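Side-chain contacts in N-acetyltransferase (Escherichia coli, PDB 6GTQ), which probably transfers the acetyl group of acetyl-coenzyme A to an amino group of its substrate: residues 5-10 with 108-113; 19-24 with 33-38. The protein carries 1 engineered substitution. One frame throughout, in Å; residues are numbered along the deposited sequence.

Contact 1 of 2, residues 5-10 with 108-113; sequences DDLTIE and QGWGAT
Trp110 and Thr113 do the touching on the helix side, meeting Asp5, Leu7 and Ile9 as the chain runs into its first strand. Going along 108-113, Gln108 comes first; it brings OE1 to the edge of the Trp110 ring from within its own segment. Gly109 is the N-cap of helix 110-129, and its O receives two bonds from Thr113, one from N and one from OG1, on opposite faces of the carbonyl plane. Trp110 follows. With CG beside the backbone N (chi1 -74°), its indole lies beside the residues that precede the strand, and CZ2 of its benzo part is met twice. Leu7 CD1 lies obliquely against it, 3.8 Å from CZ2 and 4.0 Å from Trp110 CE2. Asp5 meets the rim of the ring, the two side chains approaching from opposite directions, with OD2 near the ring plane and 3.9 Å from Trp110 CZ2; the carboxylate stands 87° to the indole, and no hydrogen bond forms. The glycine-rich turn into this helix, after strand 90-101, is the place where GNAT enzymes typically hold the pyrophosphate of acetyl-coenzyme A, and it probably does so here. A basic side chain from a chain of another protein makes a cation-pi contact with the same indole. One turn along the helix, Thr113 uses its two branches differently. OG1 goes back to Gly109 O at 3.0 Å, tilted 34° out of the carbonyl plane, while CG2 meets Ile9 CD1 at 4.2 Å. Leu7 and Ile9 both point at the helix and Thr8 between them points away and touches Cys53 and Asn55. Leu52 of strand 48-53 touches Leu7, Ile9 and Trp110 alike.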
ATOM      1  N   ASP A   5       6.196 -21.371  -4.549  1.00106.30           N
ATOM      2  CA  ASP A   5       4.811 -20.915  -4.647  1.00103.94           C
ATOM      3  C   ASP A   5       4.431 -20.524  -6.089  1.00104.60           C
ATOM      4  O   ASP A   5       5.291 -20.070  -6.856  1.00103.25           O
ATOM      5  CB  ASP A   5       4.549 -19.742  -3.674  1.00103.15           C
ATOM      6  CG  ASP A   5       3.215 -19.797  -2.941  1.00113.25           C
ATOM      7  OD1 ASP A   5       2.168 -19.946  -3.616  1.00113.28           O
ATOM      8  OD2 ASP A   5       3.217 -19.673  -1.696  1.00119.21           O
ATOM      9  N   ASP A   6       3.133 -20.690  -6.440  1.00 99.24           N
ATOM     10  CA  ASP A   6       2.560 -20.382  -7.761  1.00 96.65           C
ATOM     11  C   ASP A   6       2.227 -18.879  -7.941  1.00 92.80           C
ATOM     12  O   ASP A   6       2.153 -18.412  -9.071  1.00 90.59           O
ATOM     13  CB  ASP A   6       1.307 -21.260  -8.001  1.00100.82           C
ATOM     14  CG  ASP A   6       0.831 -21.421  -9.442  1.00114.04           C
ATOM     15  OD1 ASP A   6       1.690 -21.540 -10.348  1.00115.61           O
ATOM     16  OD2 ASP A   6      -0.402 -21.467  -9.657  1.00119.68           O
ATOM     17  N   LEU A   7       2.049 -18.132  -6.833  1.00 85.08           N
ATOM     18  CA  LEU A   7       1.692 -16.710  -6.831  1.00 80.21           C
ATOM     19  C   LEU A   7       2.835 -15.734  -7.137  1.00 79.15           C
ATOM     20  O   LEU A   7       3.977 -15.977  -6.741  1.00 79.41           O
ATOM     21  CB  LEU A   7       1.038 -16.327  -5.494  1.00 79.80           C
ATOM     22  CG  LEU A   7      -0.346 -16.911  -5.214  1.00 85.72           C
ATOM     23  CD1 LEU A   7      -0.518 -17.188  -3.748  1.00 87.15           C
ATOM     24  CD2 LEU A   7      -1.451 -15.989  -5.714  1.00 86.62           C
ATOM     25  N   THR A   8       2.506 -14.611  -7.827  1.00 71.19           N
ATOM     26  CA  THR A   8       3.430 -13.507  -8.158  1.00 68.15           C
ATOM     27  C   THR A   8       2.772 -12.136  -7.940  1.00 66.05           C
ATOM     28  O   THR A   8       1.550 -12.023  -8.033  1.00 63.76           O
ATOM     29  CB  THR A   8       3.963 -13.579  -9.607  1.00 77.98           C
ATOM     30  OG1 THR A   8       2.877 -13.589 -10.528  1.00 80.88           O
ATOM     31  CG2 THR A   8       4.895 -14.755  -9.850  1.00 81.22           C
ATOM     32  N   ILE A   9       3.589 -11.094  -7.656  1.00 60.36           N
ATOM     33  CA  ILE A   9       3.127  -9.702  -7.530  1.00 56.99           C
ATOM     34  C   ILE A   9       3.717  -8.924  -8.696  1.00 59.73           C
ATOM     35  O   ILE A   9       4.938  -8.886  -8.867  1.00 60.22           O
ATOM     36  CB  ILE A   9       3.405  -8.992  -6.176  1.00 58.70           C
ATOM     37  CG1 ILE A   9       3.033  -9.870  -4.967  1.00 60.00           C
ATOM     38  CG2 ILE A   9       2.668  -7.640  -6.132  1.00 57.01           C
ATOM     39  CD1 ILE A   9       3.782  -9.529  -3.673  1.00 62.96           C
ATOM     40  N   GLU A  10       2.849  -8.332  -9.510  1.00 54.48           N
ATOM     41  CA  GLU A  10       3.247  -7.561 -10.678  1.00 53.06           C
ATOM     42  C   GLU A  10       2.310  -6.383 -10.892  1.00 54.11           C
ATOM     43  O   GLU A  10       1.154  -6.434 -10.481  1.00 53.77           O
ATOM     44  CB  GLU A  10       3.302  -8.460 -11.935  1.00 55.96           C
ATOM     45  CG  GLU A  10       1.977  -9.119 -12.307  1.00 68.63           C
ATOM     46  CD  GLU A  10       1.925  -9.907 -13.602  1.00 94.44           C
ATOM     47  OE1 GLU A  10       0.983  -9.679 -14.396  1.00 88.70           O
ATOM     48  OE2 GLU A  10       2.811 -10.768 -13.814  1.00 94.81           O
ATOM     49  N   GLN A 108      -2.527 -16.249   5.608  1.00 82.47           N
ATOM     50  CA  GLN A 108      -1.181 -16.594   5.144  1.00 81.31           C
ATOM     51  C   GLN A 108      -0.208 -15.403   5.092  1.00 81.98           C
ATOM     52  O   GLN A 108       0.950 -15.575   4.712  1.00 81.38           O
ATOM     53  CB  GLN A 108      -1.245 -17.320   3.789  1.00 82.37           C
ATOM     54  CG  GLN A 108      -1.831 -18.728   3.880  1.00 93.24           C
ATOM     55  CD  GLN A 108      -2.605 -19.131   2.648  1.00105.36           C
ATOM     56  OE1 GLN A 108      -2.072 -19.187   1.528  1.00 96.02           O
ATOM     57  NE2 GLN A 108      -3.882 -19.443   2.835  1.00 99.54           N
ATOM     58  N   GLY A 109      -0.675 -14.225   5.496  1.00 76.22           N
ATOM     59  CA  GLY A 109       0.139 -13.016   5.536  1.00 72.98           C
ATOM     60  C   GLY A 109       0.380 -12.326   4.208  1.00 73.76           C
ATOM     61  O   GLY A 109       1.374 -11.605   4.074  1.00 72.49           O
ATOM     62  N   TRP A 110      -0.529 -12.518   3.218  1.00 68.03           N
ATOM     63  CA  TRP A 110      -0.416 -11.914   1.884  1.00 64.28           C
ATOM     64  C   TRP A 110      -0.642 -10.409   1.866  1.00 65.03           C
ATOM     65  O   TRP A 110      -0.045  -9.728   1.027  1.00 63.68           O
ATOM     66  CB  TRP A 110      -1.305 -12.623   0.856  1.00 63.39           C
ATOM     67  CG  TRP A 110      -0.728 -13.951   0.470  1.00 66.01           C
ATOM     68  CD1 TRP A 110      -1.135 -15.177   0.902  1.00 72.00           C
ATOM     69  CD2 TRP A 110       0.472 -14.170  -0.289  1.00 65.24           C
ATOM     70  NE1 TRP A 110      -0.297 -16.154   0.415  1.00 72.92           N
ATOM     71  CE2 TRP A 110       0.707 -15.562  -0.310  1.00 72.11           C
ATOM     72  CE3 TRP A 110       1.372 -13.321  -0.958  1.00 64.15           C
ATOM     73  CZ2 TRP A 110       1.792 -16.127  -0.988  1.00 72.20           C
ATOM     74  CZ3 TRP A 110       2.449 -13.880  -1.627  1.00 66.36           C
ATOM     75  CH2 TRP A 110       2.653 -15.266  -1.636  1.00 70.03           C
ATOM     76  N   GLY A 111      -1.453  -9.899   2.792  1.00 60.66           N
ATOM     77  CA  GLY A 111      -1.712  -8.469   2.933  1.00 58.07           C
ATOM     78  C   GLY A 111      -0.443  -7.710   3.281  1.00 59.35           C
ATOM     79  O   GLY A 111      -0.122  -6.706   2.644  1.00 56.31           O
ATOM     80  N   ALA A 112       0.306  -8.226   4.274  1.00 57.45           N
ATOM     81  CA  ALA A 112       1.588  -7.688   4.729  1.00 56.40           C
ATOM     82  C   ALA A 112       2.661  -7.784   3.624  1.00 58.97           C
ATOM     83  O   ALA A 112       3.435  -6.843   3.465  1.00 57.20           O
ATOM     84  CB  ALA A 112       2.043  -8.413   5.987  1.00 59.28           C
ATOM     85  N   THR A 113       2.684  -8.894   2.843  1.00 56.72           N
ATOM     86  CA  THR A 113       3.633  -9.094   1.732  1.00 55.69           C
ATOM     87  C   THR A 113       3.382  -8.055   0.616  1.00 57.75           C
ATOM     88  O   THR A 113       4.336  -7.569   0.007  1.00 56.27           O
ATOM     89  CB  THR A 113       3.626 -10.561   1.259  1.00 62.28           C
ATOM     90  OG1 THR A 113       3.881 -11.405   2.382  1.00 65.49           O
ATOM     91  CG2 THR A 113       4.672 -10.849   0.178  1.00 58.78           C
TER

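Contact 2 of 2, residues 19-24 with 33-38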
ATOM      1  N   ASP A  19      -8.447 -12.753 -14.782  1.00 61.70           N
ATOM      2  CA  ASP A  19      -9.633 -13.421 -14.252  1.00 63.58           C
ATOM      3  C   ASP A  19      -9.953 -12.751 -12.915  1.00 66.53           C
ATOM      4  O   ASP A  19      -9.285 -12.993 -11.908  1.00 65.82           O
ATOM      5  CB  ASP A  19      -9.450 -14.942 -14.143  1.00 67.82           C
ATOM      6  CG  ASP A  19     -10.755 -15.674 -13.899  1.00 84.31           C
ATOM      7  OD1 ASP A  19     -11.685 -15.533 -14.736  1.00 88.11           O
ATOM      8  OD2 ASP A  19     -10.852 -16.387 -12.880  1.00 89.85           O
ATOM      9  N   LEU A  20     -10.929 -11.840 -12.932  1.00 62.72           N
ATOM     10  CA  LEU A  20     -11.318 -11.093 -11.728  1.00 61.70           C
ATOM     11  C   LEU A  20     -12.717 -11.349 -11.142  1.00 67.84           C
ATOM     12  O   LEU A  20     -12.909 -11.239  -9.932  1.00 67.72           O
ATOM     13  CB  LEU A  20     -11.160  -9.589 -11.980  1.00 59.93           C
ATOM     14  CG  LEU A  20      -9.755  -9.033 -12.224  1.00 61.92           C
ATOM     15  CD1 LEU A  20      -8.878 -10.050 -12.938  1.00 61.83           C
ATOM     16  CD2 LEU A  20      -9.834  -7.744 -13.023  1.00 61.69           C
ATOM     17  N   GLN A  21     -13.687 -11.685 -11.989  1.00 67.09           N
ATOM     18  CA  GLN A  21     -15.061 -11.939 -11.534  1.00 70.17           C
ATOM     19  C   GLN A  21     -15.201 -12.790 -10.265  1.00 76.34           C
ATOM     20  O   GLN A  21     -16.049 -12.475  -9.428  1.00 77.61           O
ATOM     21  CB  GLN A  21     -15.920 -12.540 -12.663  1.00 73.71           C
ATOM     22  CG  GLN A  21     -16.295 -11.542 -13.779  1.00 92.98           C
ATOM     23  CD  GLN A  21     -17.032 -10.286 -13.336  1.00109.75           C
ATOM     24  OE1 GLN A  21     -16.772  -9.180 -13.831  1.00100.28           O
ATOM     25  NE2 GLN A  21     -17.971 -10.418 -12.406  1.00106.64           N
ATOM     26  N   ARG A  22     -14.380 -13.846 -10.119  1.00 73.48           N
ATOM     27  CA  ARG A  22     -14.425 -14.751  -8.968  1.00 75.28           C
ATOM     28  C   ARG A  22     -13.905 -14.150  -7.649  1.00 75.64           C
ATOM     29  O   ARG A  22     -14.266 -14.663  -6.588  1.00 77.85           O
ATOM     30  CB  ARG A  22     -13.690 -16.060  -9.291  1.00 78.74           C
ATOM     31  N   PHE A  23     -13.067 -13.083  -7.709  1.00 67.24           N
ATOM     32  CA  PHE A  23     -12.452 -12.423  -6.546  1.00 64.55           C
ATOM     33  C   PHE A  23     -13.454 -12.039  -5.451  1.00 71.41           C
ATOM     34  O   PHE A  23     -14.501 -11.459  -5.750  1.00 72.42           O
ATOM     35  CB  PHE A  23     -11.606 -11.203  -6.974  1.00 61.95           C
ATOM     36  CG  PHE A  23     -10.854 -10.499  -5.855  1.00 60.67           C
ATOM     37  CD1 PHE A  23      -9.574 -10.901  -5.494  1.00 61.21           C
ATOM     38  CD2 PHE A  23     -11.416  -9.413  -5.190  1.00 61.18           C
ATOM     39  CE1 PHE A  23      -8.889 -10.258  -4.462  1.00 60.45           C
ATOM     40  CE2 PHE A  23     -10.729  -8.775  -4.155  1.00 62.10           C
ATOM     41  CZ  PHE A  23      -9.468  -9.198  -3.805  1.00 59.06           C
ATOM     42  N   ASP A  24     -13.114 -12.378  -4.187  1.00 68.70           N
ATOM     43  CA  ASP A  24     -13.901 -12.101  -2.985  1.00 70.26           C
ATOM     44  C   ASP A  24     -13.012 -11.888  -1.769  1.00 73.38           C
ATOM     45  O   ASP A  24     -12.399 -12.830  -1.283  1.00 74.50           O
ATOM     46  CB  ASP A  24     -14.999 -13.166  -2.734  1.00 75.69           C
ATOM     47  CG  ASP A  24     -16.058 -12.797  -1.693  1.00 88.68           C
ATOM     48  OD1 ASP A  24     -15.993 -11.673  -1.137  1.00 88.08           O
ATOM     49  OD2 ASP A  24     -16.954 -13.632  -1.436  1.00 98.97           O
ATOM     50  N   PHE A  33     -14.706  -2.405  -7.075  1.00 54.90           N
ATOM     51  CA  PHE A  33     -13.650  -1.549  -7.597  1.00 50.96           C
ATOM     52  C   PHE A  33     -12.765  -2.348  -8.558  1.00 53.82           C
ATOM     53  O   PHE A  33     -12.422  -1.846  -9.626  1.00 53.53           O
ATOM     54  CB  PHE A  33     -12.818  -0.873  -6.491  1.00 50.56           C
ATOM     55  CG  PHE A  33     -11.766   0.046  -7.074  1.00 49.27           C
ATOM     56  CD1 PHE A  33     -12.116   1.286  -7.595  1.00 51.80           C
ATOM     57  CD2 PHE A  33     -10.440  -0.364  -7.174  1.00 48.76           C
ATOM     58  CE1 PHE A  33     -11.157   2.106  -8.194  1.00 50.92           C
ATOM     59  CE2 PHE A  33      -9.482   0.460  -7.768  1.00 49.74           C
ATOM     60  CZ  PHE A  33      -9.848   1.692  -8.268  1.00 48.34           C
ATOM     61  N   LEU A  34     -12.433  -3.594  -8.196  1.00 49.45           N
ATOM     62  CA  LEU A  34     -11.585  -4.453  -9.011  1.00 47.92           C
ATOM     63  C   LEU A  34     -12.241  -4.872 -10.328  1.00 53.84           C
ATOM     64  O   LEU A  34     -11.585  -4.837 -11.374  1.00 53.36           O
ATOM     65  CB  LEU A  34     -11.137  -5.692  -8.207  1.00 47.88           C
ATOM     66  CG  LEU A  34     -10.241  -6.692  -8.945  1.00 51.15           C
ATOM     67  CD1 LEU A  34      -8.803  -6.204  -9.047  1.00 48.77           C
ATOM     68  CD2 LEU A  34     -10.316  -8.052  -8.332  1.00 52.09           C
ATOM     69  N   THR A  35     -13.516  -5.272 -10.282  1.00 52.21           N
ATOM     70  CA  THR A  35     -14.208  -5.799 -11.459  1.00 53.37           C
ATOM     71  C   THR A  35     -14.849  -4.730 -12.375  1.00 57.79           C
ATOM     72  O   THR A  35     -15.302  -5.098 -13.462  1.00 57.75           O
ATOM     73  CB  THR A  35     -15.229  -6.876 -11.037  1.00 62.17           C
ATOM     74  OG1 THR A  35     -16.025  -6.381  -9.957  1.00 66.63           O
ATOM     75  CG2 THR A  35     -14.559  -8.186 -10.626  1.00 54.70           C
ATOM     76  N   THR A  36     -14.877  -3.433 -11.979  1.00 55.49           N
ATOM     77  CA  THR A  36     -15.494  -2.386 -12.819  1.00 56.96           C
ATOM     78  C   THR A  36     -14.668  -1.084 -12.971  1.00 58.78           C
ATOM     79  O   THR A  36     -14.933  -0.322 -13.906  1.00 57.78           O
ATOM     80  CB  THR A  36     -16.949  -2.035 -12.350  1.00 72.93           C
ATOM     81  OG1 THR A  36     -16.947  -1.507 -11.025  1.00 75.00           O
ATOM     82  CG2 THR A  36     -17.927  -3.201 -12.444  1.00 73.75           C
ATOM     83  N   HIS A  37     -13.697  -0.808 -12.068  1.00 55.64           N
ATOM     84  CA  HIS A  37     -12.964   0.471 -12.111  1.00 54.69           C
ATOM     85  C   HIS A  37     -11.438   0.399 -12.129  1.00 55.12           C
ATOM     86  O   HIS A  37     -10.826   1.298 -12.709  1.00 54.67           O
ATOM     87  CB  HIS A  37     -13.411   1.391 -10.952  1.00 56.39           C
ATOM     88  CG  HIS A  37     -14.818   1.886 -11.097  1.00 62.79           C
ATOM     89  ND1 HIS A  37     -15.152   2.854 -12.033  1.00 65.96           N
ATOM     90  CD2 HIS A  37     -15.943   1.492 -10.458  1.00 66.66           C
ATOM     91  CE1 HIS A  37     -16.460   3.024 -11.925  1.00 67.67           C
ATOM     92  NE2 HIS A  37     -16.980   2.228 -10.990  1.00 68.62           N
ATOM     93  N   LEU A  38     -10.828  -0.617 -11.492  1.00 49.40           N
ATOM     94  CA  LEU A  38      -9.370  -0.767 -11.379  1.00 47.48           C
ATOM     95  C   LEU A  38      -8.610  -0.696 -12.710  1.00 50.59           C
ATOM     96  O   LEU A  38      -7.667   0.093 -12.819  1.00 50.57           O
ATOM     97  CB  LEU A  38      -8.985  -2.054 -10.609  1.00 47.18           C
ATOM     98  CG  LEU A  38      -7.479  -2.312 -10.435  1.00 49.79           C
ATOM     99  CD1 LEU A  38      -7.151  -2.742  -9.042  1.00 49.49           C
ATOM    100  CD2 LEU A  38      -6.981  -3.346 -11.414  1.00 52.33           C
TER
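One face of the Phe23 ring takes Leu34 CD2, which is 3.5 Å from Phe23 CG and 3.6 Å from Phe23 CD2; this methyl therefore sits over the root of the ring, and the two side chains cross at about a right angle. The other phenyl group, Phe33, has Leu38 N above its centre, and Arg98 makes a cation-pi contact with it. Here a type I beta turn, Leu20 to Phe23, in the connection between strand 8-11 and helix 28-36 of the GNAT fold, folds back against Leu34 and Thr35 of that helix. The turn is closed by Phe23 N bonding to Leu20 O at 2.9 Å, which brings Leu20 and Phe23 to the same methyl of Leu34: Leu20 CB is 4.0 Å from Leu34 CD2. Farther out, Leu20 CD2 lies 3.8 Å from the carbonyl O of Leu34, the two leucines crossing at about a right angle. Tyr64 of strand 61-74 also packs on Leu34, and Val61 on Leu20, so the pair is set against the sheet. Toward the more exposed side the partner is Thr35. Its OG1 stands between backbone N and carbonyl carbon (chi1 49°) and bonds to Asn31 O, one turn back, which leaves CG2 to face the beta turn. Gln21 sets out away from the helix but bends at chi2 (-57°), bringing OE1 to 3.9 Å from Thr35 CB. Thr35 CG2 itself rests 3.5 Å from Leu20 O, the oxygen already bonded to Phe23 N.

In the fold
Contact 1 joins the two ends of a long excursion, segments 98 residues apart at their closest ends: strand 8-11, outermost within this chain in the mixed sheet, and the start of helix 110-129. Contact 2 is local and falls within that interval, tying the loop after strand 8-11 to helix 28-36, the next element along the chain. Their centres are 18 Å apart and their nearest atoms about 9 Å, so they do not touch. Contact 1 sets its helix against strand 8-11, with Leu52 of strand 48-53 beside it; contact 2 sets helix 28-36 and its preceding loop by strand 61-74. Contact 1 also meets a chain of another protein, whereas no other protein chain of the assembly touches contact 2.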